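Local coordinates for protein iron transport multicopper oxidase FET3 (PDB 1ZPU) that oxidises ferrous to ferric iron with oxygen for high-affinity iron uptake in yeast, using four copper ions, and also oxidises cuprous ion, at residues A[25-28]-A[33-36]; A[230-235]-A[391-396]; A[297-302]-A[438-443]. All coordinates share one frame; numbering follows the deposited sequence.

Contact 1. Residues A[25-28]-A[33-36]; sequences ITCN and WPDI. With NAG (2-acetamido-2-deoxy-beta-D-glucopyranose), chain G.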
loop_
_atom_site.group_PDB
_atom_site.type_symbol
_atom_site.label_atom_id
_atom_site.label_comp_id
_atom_site.label_asym_id
_atom_site.label_seq_id
_atom_site.Cartn_x
_atom_site.Cartn_y
_atom_site.Cartn_z
ATOM N N ILE A 25 -3.471 -3.782 18.127
ATOM C CA ILE A 25 -4.049 -2.427 18.169
ATOM C C ILE A 25 -5.572 -2.440 17.981
ATOM O O ILE A 25 -6.084 -2.815 16.923
ATOM C CB ILE A 25 -3.401 -1.450 17.166
ATOM C CG1 ILE A 25 -1.880 -1.608 17.156
ATOM C CG2 ILE A 25 -3.744 -0.010 17.550
ATOM C CD1 ILE A 25 -1.138 -0.579 16.319
ATOM N N THR A 26 -6.286 -2.015 19.015
ATOM C CA THR A 26 -7.734 -2.047 19.000
ATOM C C THR A 26 -8.358 -0.728 18.556
ATOM O O THR A 26 -7.723 0.310 18.618
ATOM C CB THR A 26 -8.257 -2.433 20.382
ATOM O OG1 THR A 26 -7.639 -1.607 21.369
ATOM C CG2 THR A 26 -7.911 -3.885 20.664
ATOM N N CYS A 27 -9.605 -0.795 18.108
ATOM C CA CYS A 27 -10.412 0.369 17.822
ATOM C C CYS A 27 -11.555 0.421 18.832
ATOM O O CYS A 27 -12.429 -0.448 18.819
ATOM C CB CYS A 27 -10.969 0.259 16.405
ATOM S SG CYS A 27 -12.173 1.530 15.988
ATOM N N ASN A 28 -11.551 1.431 19.705
ATOM C CA ASN A 28 -12.529 1.526 20.813
ATOM C C ASN A 28 -12.628 0.239 21.632
ATOM O O ASN A 28 -13.716 -0.180 22.016
ATOM C CB ASN A 28 -13.915 1.919 20.299
ATOM C CG ASN A 28 -13.918 3.248 19.572
ATOM O OD1 ASN A 28 -12.999 4.063 19.702
ATOM N ND2 ASN A 28 -14.969 3.480 18.804
ATOM N N TRP A 33 -10.415 -4.051 13.482
ATOM C CA TRP A 33 -10.937 -2.731 13.116
ATOM C C TRP A 33 -12.120 -2.837 12.148
ATOM O O TRP A 33 -12.236 -3.822 11.423
ATOM C CB TRP A 33 -9.815 -1.877 12.532
ATOM C CG TRP A 33 -8.918 -1.316 13.588
ATOM C CD1 TRP A 33 -8.122 -2.019 14.456
ATOM C CD2 TRP A 33 -8.731 0.063 13.904
ATOM N NE1 TRP A 33 -7.462 -1.156 15.298
ATOM C CE2 TRP A 33 -7.815 0.128 14.976
ATOM C CE3 TRP A 33 -9.255 1.251 13.392
ATOM C CZ2 TRP A 33 -7.415 1.343 15.549
ATOM C CZ3 TRP A 33 -8.860 2.447 13.953
ATOM C CH2 TRP A 33 -7.946 2.488 15.027
ATOM N N PRO A 34 -13.018 -1.843 12.148
ATOM C CA PRO A 34 -14.229 -1.923 11.324
ATOM C C PRO A 34 -13.954 -1.780 9.832
ATOM O O PRO A 34 -12.885 -1.311 9.445
ATOM C CB PRO A 34 -15.032 -0.711 11.788
ATOM C CG PRO A 34 -14.002 0.253 12.261
ATOM C CD PRO A 34 -12.962 -0.582 12.912
ATOM N N ASP A 35 -14.915 -2.167 9.001
ATOM C CA ASP A 35 -14.853 -1.834 7.584
ATOM C C ASP A 35 -15.836 -0.727 7.260
ATOM O O ASP A 35 -16.955 -0.711 7.781
ATOM C CB ASP A 35 -15.141 -3.053 6.714
ATOM C CG ASP A 35 -14.281 -4.258 7.084
ATOM O OD1 ASP A 35 -13.019 -4.135 7.172
ATOM O OD2 ASP A 35 -14.891 -5.342 7.288
ATOM N N ILE A 36 -15.420 0.198 6.398
ATOM C CA ILE A 36 -16.295 1.286 5.950
ATOM C C ILE A 36 -16.888 0.967 4.583
ATOM O O ILE A 36 -16.177 0.535 3.677
ATOM C CB ILE A 36 -15.536 2.622 5.859
ATOM C CG1 ILE A 36 -14.954 3.008 7.218
ATOM C CG2 ILE A 36 -16.467 3.718 5.394
ATOM C CD1 ILE A 36 -13.843 4.047 7.127
HETATM C C1 NAG G . -14.260 -11.490 5.956
HETATM C C2 NAG G . -15.594 -12.233 5.831
HETATM C C3 NAG G . -16.570 -11.445 4.966
HETATM C C4 NAG G . -16.690 -9.974 5.382
HETATM C C5 NAG G . -15.304 -9.384 5.540
HETATM C C6 NAG G . -15.464 -8.030 6.197
HETATM C C7 NAG G . -15.879 -14.665 5.840
HETATM C C8 NAG G . -15.864 -15.952 5.046
HETATM N N2 NAG G . -15.389 -13.558 5.281
HETATM O O3 NAG G . -17.832 -12.043 5.076
HETATM O O4 NAG G . -17.297 -9.184 4.374
HETATM O O5 NAG G . -14.529 -10.178 6.397
HETATM O O6 NAG G . -14.230 -7.364 6.284
HETATM O O7 NAG G . -16.342 -14.668 6.978
#
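The indole of W33 lies against the end of strand 22-27, with C27 on one of its faces and the carbonyl of I25 at its edge. The polar part of the contact is a single hydrogen bond from W33 NE1 to I25 O, 2.7 Å long and bent to 145° at the hydrogen. The oxygen sits in the plane of the indole, but the donor stands well above the carbonyl plane of I25. T26 O also comes close to the ring, at an oblique angle.

The apolar part belongs mainly to C27. Its CB rests over the centre of the six-membered ring, 3.4 Å from the centroid, as a CH-pi contact. SG, anti to the backbone N (chi1 172°), is carried over the same ring as a sulfur-aromatic contact, 4.1 Å from the centroid. The same sulfur reaches P34 CD at 3.8 Å, joining the two residues that start the 33-36 segment. I25 CG2 touches the ring rim more loosely, 4.4 Å from W33 CZ2.

W7 of strand 2-14 packs on C27 and P34, and M116 on W33, adding to the packing in the first plastocyanin-like domain. Beyond P34 the chain leads into strand 36-39, which belongs to the other sheet of this domain; just before that strand, D35 OD1 accepts a hydrogen bond from L119 N.

Edge bond and face contact act on the same indole in different directions: the bond limits its rotation, C27 covers one face, and its ring nitrogen is satisfied inside a largely apolar setting.

Contact 2. Residues A[230-235]-A[391-396]; sequences ITVAQR and THPFHL. With CU1 (copper (I) ion), chain B; CU1 (copper (I) ion), chain C.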
loop_
_atom_site.group_PDB
_atom_site.type_symbol
_atom_site.label_atom_id
_atom_site.label_comp_id
_atom_site.label_asym_id
_atom_site.label_seq_id
_atom_site.Cartn_x
_atom_site.Cartn_y
_atom_site.Cartn_z
ATOM N N ILE A 230 -1.004 -11.891 -5.312
ATOM C CA ILE A 230 -1.403 -10.609 -4.726
ATOM C C ILE A 230 -0.314 -10.100 -3.790
ATOM O O ILE A 230 -0.025 -10.749 -2.764
ATOM C CB ILE A 230 -2.700 -10.744 -3.886
ATOM C CG1 ILE A 230 -3.716 -11.614 -4.636
ATOM C CG2 ILE A 230 -3.266 -9.397 -3.552
ATOM C CD1 ILE A 230 -5.053 -11.737 -3.940
ATOM N N THR A 231 0.287 -8.954 -4.132
ATOM C CA THR A 231 1.283 -8.320 -3.265
ATOM C C THR A 231 0.547 -7.588 -2.166
ATOM O O THR A 231 -0.665 -7.427 -2.232
ATOM C CB THR A 231 2.190 -7.281 -4.011
ATOM O OG1 THR A 231 1.515 -6.014 -4.122
ATOM C CG2 THR A 231 2.630 -7.767 -5.393
ATOM N N VAL A 232 1.269 -7.113 -1.154
ATOM C CA VAL A 232 0.600 -6.360 -0.090
ATOM C C VAL A 232 0.035 -5.095 -0.698
ATOM O O VAL A 232 0.612 -4.559 -1.641
ATOM C CB VAL A 232 1.508 -6.038 1.084
ATOM C CG1 VAL A 232 1.997 -7.310 1.703
ATOM C CG2 VAL A 232 2.660 -5.174 0.664
ATOM N N ALA A 233 -1.117 -4.666 -0.191
ATOM C CA ALA A 233 -1.742 -3.409 -0.582
ATOM C C ALA A 233 -2.588 -3.499 -1.840
ATOM O O ALA A 233 -3.399 -2.628 -2.093
ATOM C CB ALA A 233 -0.696 -2.296 -0.721
ATOM N N GLN A 234 -2.404 -4.535 -2.648
ATOM C CA GLN A 234 -3.254 -4.630 -3.830
ATOM C C GLN A 234 -4.563 -5.372 -3.607
ATOM O O GLN A 234 -4.686 -6.143 -2.658
ATOM C CB GLN A 234 -2.518 -5.047 -5.120
ATOM C CG GLN A 234 -1.623 -6.263 -5.127
ATOM C CD GLN A 234 -0.714 -6.302 -6.389
ATOM O OE1 GLN A 234 -0.302 -5.252 -6.924
ATOM N NE2 GLN A 234 -0.409 -7.521 -6.869
ATOM N N ARG A 235 -5.548 -5.084 -4.455
ATOM C CA ARG A 235 -6.870 -5.673 -4.359
ATOM C C ARG A 235 -7.212 -6.312 -5.687
ATOM O O ARG A 235 -7.087 -5.671 -6.730
ATOM C CB ARG A 235 -7.905 -4.592 -4.046
ATOM C CG ARG A 235 -7.782 -3.980 -2.680
ATOM C CD ARG A 235 -6.725 -2.879 -2.620
ATOM N NE ARG A 235 -7.210 -1.633 -3.199
ATOM C CZ ARG A 235 -6.452 -0.719 -3.797
ATOM N NH1 ARG A 235 -5.146 -0.898 -3.917
ATOM N NH2 ARG A 235 -7.009 0.375 -4.302
ATOM N N THR A 391 11.537 -8.962 -4.796
ATOM C CA THR A 391 10.330 -8.368 -5.362
ATOM C C THR A 391 9.860 -7.241 -4.462
ATOM O O THR A 391 9.869 -7.392 -3.249
ATOM C CB THR A 391 9.193 -9.379 -5.426
ATOM O OG1 THR A 391 9.523 -10.406 -6.364
ATOM C CG2 THR A 391 7.915 -8.699 -5.882
ATOM N N HIS A 392 9.445 -6.118 -5.044
ATOM C CA HIS A 392 8.903 -5.016 -4.264
ATOM C C HIS A 392 7.622 -4.513 -4.894
ATOM O O HIS A 392 7.569 -4.262 -6.111
ATOM C CB HIS A 392 9.874 -3.858 -4.208
ATOM C CG HIS A 392 11.255 -4.248 -3.812
ATOM N ND1 HIS A 392 11.749 -4.042 -2.544
ATOM C CD2 HIS A 392 12.252 -4.829 -4.515
ATOM C CE1 HIS A 392 12.993 -4.478 -2.484
ATOM N NE2 HIS A 392 13.323 -4.957 -3.669
ATOM N N PRO A 393 6.577 -4.347 -4.078
ATOM C CA PRO A 393 5.371 -3.715 -4.558
ATOM C C PRO A 393 5.402 -2.202 -4.264
ATOM O O PRO A 393 5.280 -1.783 -3.122
ATOM C CB PRO A 393 4.289 -4.423 -3.756
ATOM C CG PRO A 393 4.972 -4.849 -2.484
ATOM C CD PRO A 393 6.456 -4.740 -2.668
ATOM N N PHE A 394 5.594 -1.396 -5.290
ATOM C CA PHE A 394 5.594 0.037 -5.114
ATOM C C PHE A 394 4.209 0.593 -5.305
ATOM O O PHE A 394 3.449 0.128 -6.155
ATOM C CB PHE A 394 6.592 0.717 -6.046
ATOM C CG PHE A 394 8.013 0.436 -5.690
ATOM C CD1 PHE A 394 8.695 -0.618 -6.279
ATOM C CD2 PHE A 394 8.662 1.196 -4.723
ATOM C CE1 PHE A 394 10.007 -0.898 -5.923
ATOM C CE2 PHE A 394 9.985 0.915 -4.371
ATOM C CZ PHE A 394 10.653 -0.131 -4.983
ATOM N N HIS A 395 3.889 1.590 -4.489
ATOM C CA HIS A 395 2.582 2.177 -4.489
ATOM C C HIS A 395 2.697 3.696 -4.606
ATOM O O HIS A 395 3.642 4.304 -4.067
ATOM C CB HIS A 395 1.813 1.737 -3.246
ATOM C CG HIS A 395 0.651 2.618 -2.912
ATOM N ND1 HIS A 395 -0.453 2.738 -3.730
ATOM C CD2 HIS A 395 0.439 3.450 -1.867
ATOM C CE1 HIS A 395 -1.298 3.595 -3.195
ATOM N NE2 HIS A 395 -0.782 4.041 -2.065
ATOM N N LEU A 396 1.741 4.289 -5.331
ATOM C CA LEU A 396 1.723 5.717 -5.587
ATOM C C LEU A 396 0.463 6.352 -5.042
ATOM O O LEU A 396 -0.640 5.983 -5.442
ATOM C CB LEU A 396 1.830 5.989 -7.088
ATOM C CG LEU A 396 1.746 7.440 -7.597
ATOM C CD1 LEU A 396 2.943 8.307 -7.162
ATOM C CD2 LEU A 396 1.593 7.441 -9.121
HETATM CU CU CU1 B . 10.524 -3.344 -1.027
HETATM CU CU CU1 C . -1.956 4.925 -0.635
#
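P393 packs against T231 and V232 from within the His-Pro-X-His-X-His copper motif of the third plastocyanin-like domain, where strand 392-396 meets a loop of the second. The motif runs H392, H395, H397, supplying ligands to the type 1, type 2 and type 3 copper sites in turn. Facing it, T231 to Q234 form a type II beta turn between strands 228-230 and 235-241, with a weak hydrogen bond from Q234 N to T231 O.

The proline ring does the touching. The T231 side chain runs alongside it, the two pointing opposite ways, and brings T231 OG1 to 3.2 Å from P393 CB. V232 meets the ring at its outer corner, CG2 lying 3.9 Å from P393 CG. The T231 hydroxyl sits between its own backbone N and carbonyl carbon (chi1 82°), and from there it donates to V232 O at 3.0 Å, coming in above the carbonyl plane. The turn is thus tied by its own side chain while the same oxygen faces the proline.

The histidines lie on the strand before and after P393. H392 gives ND1 to the type 1 copper at 2.1 Å, alongside C463 and H468, and its NE2 is bonded to D388. H395 gives NE2 to the type 2 copper at 2.0 Å, shared with H60, while its ND1 is held by D437 O. D437 also forms a salt bridge with R235, so the second shell of the type 2 site reaches back to the 230-235 segment. R235, just after the turn, also donates from NH1 to A233 O at 3.1 Å, in the carbonyl plane and 20° out of the guanidinium plane.

Contact 3. Residues A[297-302]-A[438-443]; sequences LDDFYL and TLYVRP. With NAG (2-acetamido-2-deoxy-beta-D-glucopyranose), chain I; NAG (2-acetamido-2-deoxy-beta-D-glucopyranose), chain D.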
loop_
_atom_site.group_PDB
_atom_site.type_symbol
_atom_site.label_atom_id
_atom_site.label_comp_id
_atom_site.label_asym_id
_atom_site.label_seq_id
_atom_site.Cartn_x
_atom_site.Cartn_y
_atom_site.Cartn_z
ATOM N N LEU A 297 -2.261 -15.314 -12.825
ATOM C CA LEU A 297 -2.537 -14.181 -13.704
ATOM C C LEU A 297 -1.486 -13.069 -13.614
ATOM O O LEU A 297 -1.172 -12.589 -12.539
ATOM C CB LEU A 297 -3.906 -13.595 -13.363
ATOM C CG LEU A 297 -4.332 -12.313 -14.072
ATOM C CD1 LEU A 297 -4.742 -12.639 -15.504
ATOM C CD2 LEU A 297 -5.469 -11.693 -13.290
ATOM N N ASP A 298 -0.948 -12.668 -14.765
ATOM C CA ASP A 298 -0.084 -11.486 -14.834
ATOM C C ASP A 298 -0.969 -10.265 -15.067
ATOM O O ASP A 298 -1.483 -10.051 -16.173
ATOM C CB ASP A 298 0.992 -11.615 -15.930
ATOM C CG ASP A 298 2.011 -10.476 -15.890
ATOM O OD1 ASP A 298 1.746 -9.452 -15.214
ATOM O OD2 ASP A 298 3.074 -10.593 -16.543
ATOM N N ASP A 299 -1.143 -9.479 -14.011
ATOM C CA ASP A 299 -2.034 -8.331 -14.020
ATOM C C ASP A 299 -1.663 -7.284 -15.062
ATOM O O ASP A 299 -2.480 -6.426 -15.379
ATOM C CB ASP A 299 -2.113 -7.705 -12.634
ATOM C CG ASP A 299 -0.746 -7.325 -12.080
ATOM O OD1 ASP A 299 0.207 -8.125 -12.232
ATOM O OD2 ASP A 299 -0.613 -6.237 -11.477
ATOM N N PHE A 300 -0.450 -7.363 -15.607
ATOM C CA PHE A 300 -0.008 -6.446 -16.667
ATOM C C PHE A 300 -0.939 -6.491 -17.893
ATOM O O PHE A 300 -1.123 -5.478 -18.580
ATOM C CB PHE A 300 1.447 -6.750 -17.061
ATOM C CG PHE A 300 1.984 -5.877 -18.169
ATOM C CD1 PHE A 300 2.715 -4.730 -17.877
ATOM C CD2 PHE A 300 1.771 -6.208 -19.511
ATOM C CE1 PHE A 300 3.215 -3.910 -18.906
ATOM C CE2 PHE A 300 2.250 -5.395 -20.529
ATOM C CZ PHE A 300 2.978 -4.242 -20.223
ATOM N N TYR A 301 -1.535 -7.652 -18.161
ATOM C CA TYR A 301 -2.363 -7.835 -19.351
ATOM C C TYR A 301 -3.859 -7.601 -19.110
ATOM O O TYR A 301 -4.671 -7.751 -20.031
ATOM C CB TYR A 301 -2.110 -9.216 -19.956
ATOM C CG TYR A 301 -0.703 -9.387 -20.490
ATOM C CD1 TYR A 301 0.273 -10.057 -19.745
ATOM C CD2 TYR A 301 -0.343 -8.876 -21.735
ATOM C CE1 TYR A 301 1.566 -10.214 -20.227
ATOM C CE2 TYR A 301 0.943 -9.026 -22.224
ATOM C CZ TYR A 301 1.891 -9.694 -21.465
ATOM O OH TYR A 301 3.167 -9.842 -21.958
ATOM N N LEU A 302 -4.217 -7.239 -17.875
ATOM C CA LEU A 302 -5.594 -6.850 -17.556
ATOM C C LEU A 302 -6.053 -5.630 -18.383
ATOM O O LEU A 302 -5.237 -4.778 -18.773
ATOM C CB LEU A 302 -5.747 -6.598 -16.066
ATOM C CG LEU A 302 -6.345 -7.717 -15.200
ATOM C CD1 LEU A 302 -6.262 -9.108 -15.833
ATOM C CD2 LEU A 302 -5.692 -7.692 -13.829
ATOM N N THR A 438 -0.793 -0.010 -7.157
ATOM C CA THR A 438 0.276 -0.762 -6.529
ATOM C C THR A 438 0.733 -1.835 -7.505
ATOM O O THR A 438 -0.076 -2.585 -8.032
ATOM C CB THR A 438 -0.197 -1.354 -5.176
ATOM O OG1 THR A 438 -0.800 -0.310 -4.387
ATOM C CG2 THR A 438 0.953 -1.990 -4.403
ATOM N N LEU A 439 2.044 -1.881 -7.729
ATOM C CA LEU A 439 2.655 -2.677 -8.780
ATOM C C LEU A 439 4.001 -3.189 -8.303
ATOM O O LEU A 439 4.755 -2.441 -7.716
ATOM C CB LEU A 439 2.859 -1.809 -10.026
ATOM C CG LEU A 439 3.503 -2.430 -11.266
ATOM C CD1 LEU A 439 2.469 -3.175 -12.124
ATOM C CD2 LEU A 439 4.241 -1.371 -12.082
ATOM N N TYR A 440 4.302 -4.457 -8.564
ATOM C CA TYR A 440 5.589 -5.027 -8.197
ATOM C C TYR A 440 6.617 -4.995 -9.340
ATOM O O TYR A 440 6.269 -5.221 -10.499
ATOM C CB TYR A 440 5.430 -6.462 -7.653
ATOM C CG TYR A 440 4.966 -7.539 -8.638
ATOM C CD1 TYR A 440 5.855 -8.120 -9.537
ATOM C CD2 TYR A 440 3.657 -7.999 -8.636
ATOM C CE1 TYR A 440 5.445 -9.111 -10.430
ATOM C CE2 TYR A 440 3.239 -8.987 -9.497
ATOM C CZ TYR A 440 4.135 -9.542 -10.403
ATOM O OH TYR A 440 3.739 -10.536 -11.283
ATOM N N VAL A 441 7.873 -4.698 -9.001
ATOM C CA VAL A 441 9.013 -5.050 -9.847
ATOM C C VAL A 441 9.451 -6.451 -9.509
ATOM O O VAL A 441 9.466 -6.841 -8.331
ATOM C CB VAL A 441 10.282 -4.234 -9.573
ATOM C CG1 VAL A 441 10.726 -3.487 -10.816
ATOM C CG2 VAL A 441 10.151 -3.363 -8.332
ATOM N N ARG A 442 9.857 -7.190 -10.535
ATOM C CA ARG A 442 10.412 -8.507 -10.334
ATOM C C ARG A 442 11.873 -8.384 -9.899
ATOM O O ARG A 442 12.485 -7.323 -10.061
ATOM C CB ARG A 442 10.233 -9.359 -11.598
ATOM C CG ARG A 442 8.779 -9.764 -11.823
ATOM C CD ARG A 442 8.567 -10.511 -13.123
ATOM N NE ARG A 442 7.150 -10.810 -13.340
ATOM C CZ ARG A 442 6.383 -10.253 -14.277
ATOM N NH1 ARG A 442 6.876 -9.354 -15.119
ATOM N NH2 ARG A 442 5.106 -10.602 -14.372
ATOM N N PRO A 443 12.426 -9.454 -9.297
ATOM C CA PRO A 443 13.838 -9.462 -8.914
ATOM C C PRO A 443 14.778 -8.967 -10.013
ATOM O O PRO A 443 14.745 -9.468 -11.147
ATOM C CB PRO A 443 14.099 -10.937 -8.616
ATOM C CG PRO A 443 12.804 -11.402 -8.075
ATOM C CD PRO A 443 11.764 -10.713 -8.907
HETATM C C1 NAG I . -6.275 -12.367 -19.668
HETATM C C2 NAG I . -6.289 -11.226 -20.678
HETATM C C3 NAG I . -5.365 -11.500 -21.882
HETATM C C4 NAG I . -4.086 -12.315 -21.630
HETATM C C5 NAG I . -4.132 -13.133 -20.328
HETATM C C6 NAG I . -2.747 -13.324 -19.721
HETATM C C7 NAG I . -8.476 -9.989 -20.721
HETATM C C8 NAG I . -8.086 -9.078 -19.579
HETATM N N2 NAG I . -7.661 -10.987 -21.109
HETATM O O3 NAG I . -4.958 -10.278 -22.459
HETATM O O4 NAG I . -3.928 -13.139 -22.784
HETATM O O5 NAG I . -4.914 -12.507 -19.329
HETATM O O6 NAG I . -2.846 -13.532 -18.326
HETATM O O7 NAG I . -9.551 -9.801 -21.289
HETATM C C1 NAG D . -2.585 -13.520 -23.236
HETATM C C2 NAG D . -2.334 -13.181 -24.731
HETATM C C3 NAG D . -1.262 -12.077 -24.924
HETATM C C4 NAG D . 0.002 -12.276 -24.070
HETATM C C5 NAG D . -0.243 -13.366 -23.023
HETATM C C6 NAG D . 0.857 -13.492 -21.968
HETATM C C7 NAG D . -2.722 -15.095 -26.357
HETATM C C8 NAG D . -2.787 -16.613 -26.097
HETATM N N2 NAG D . -1.956 -14.378 -25.508
HETATM O O3 NAG D . -1.801 -10.803 -24.629
HETATM O O4 NAG D . 1.096 -12.598 -24.902
HETATM O O5 NAG D . -1.497 -13.095 -22.420
HETATM O O6 NAG D . 0.699 -14.723 -21.285
HETATM O O7 NAG D . -3.342 -14.597 -27.324
#
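The short 3-10 segment 299-301 keeps its distance from strand 438-441, the nearest CA atoms, those of D299 and L439, being 9.0 Å apart, and long side chains span the gap. R442 makes the ionic link: its chain runs extended from CG to NE and brings NH2 to D298 OD2 at 3.0 Å. This is a salt bridge, though its hydrogen bond is weak, with 144° at the hydrogen. The carboxylate comes to the edge of the guanidinium with its plane turned 85° from it, so a single oxygen takes the contact. NH1 of R442 goes to D407 O.

The other oxygen of D298 faces its own chain. D298 OD1 accepts from F300 N at 3.1 Å, an Asx turn leading into the 3-10 segment, and it also forms a salt bridge with R406. The segment lies in the connection from the second plastocyanin-like domain to the third, while 438-441 is an outermost strand of the third domain's sheet that carries H392 and H395.

D299 follows the same pattern, OD1 pairing with R406 and OD2 with R436. The two acidic residues therefore meet a basic cluster of the third domain, R406, R436 and R442. The D299 carboxylate also approaches the Y440 ring obliquely, OD1 4.2 Å from CE2, with the planes 33° apart. R406 makes a cation-pi contact with the Y440 ring. L439 CD1 lies 4.4 Å from D299 OD2, a loose van der Waals contact between a methyl and the carboxylate. On the outer side, Y301 has F300 CD2 over one ring face and, over the opposite face, C6 of the second sugar of the N223 glycan, offset toward the rim and 3.8 Å above the plane of the Y301 ring.

Contact 2 is the most central, its centre about 6 Å from the centre of the chain; the centre of contact 3 lies about 15 Å from it and that of contact 1 about 18 Å, on the opposite side from contact 3. Contacts 2 and 3 share a sheet, since strands 392-396 and 438-441 are neighbours there, probably bonded through F394 N to L439 O (2.8 Å) and V441 N to H392 O. Contact 1 stays inside the first domain. All three are mainly buried, contact 2 fully, while 1 and 3 include partly exposed residues. Contact 1 pairs an aromatic face with one hydrogen bond, contact 2 packs proline and a hydroxyl between copper-ligand histidines, and contact 3 is ionic.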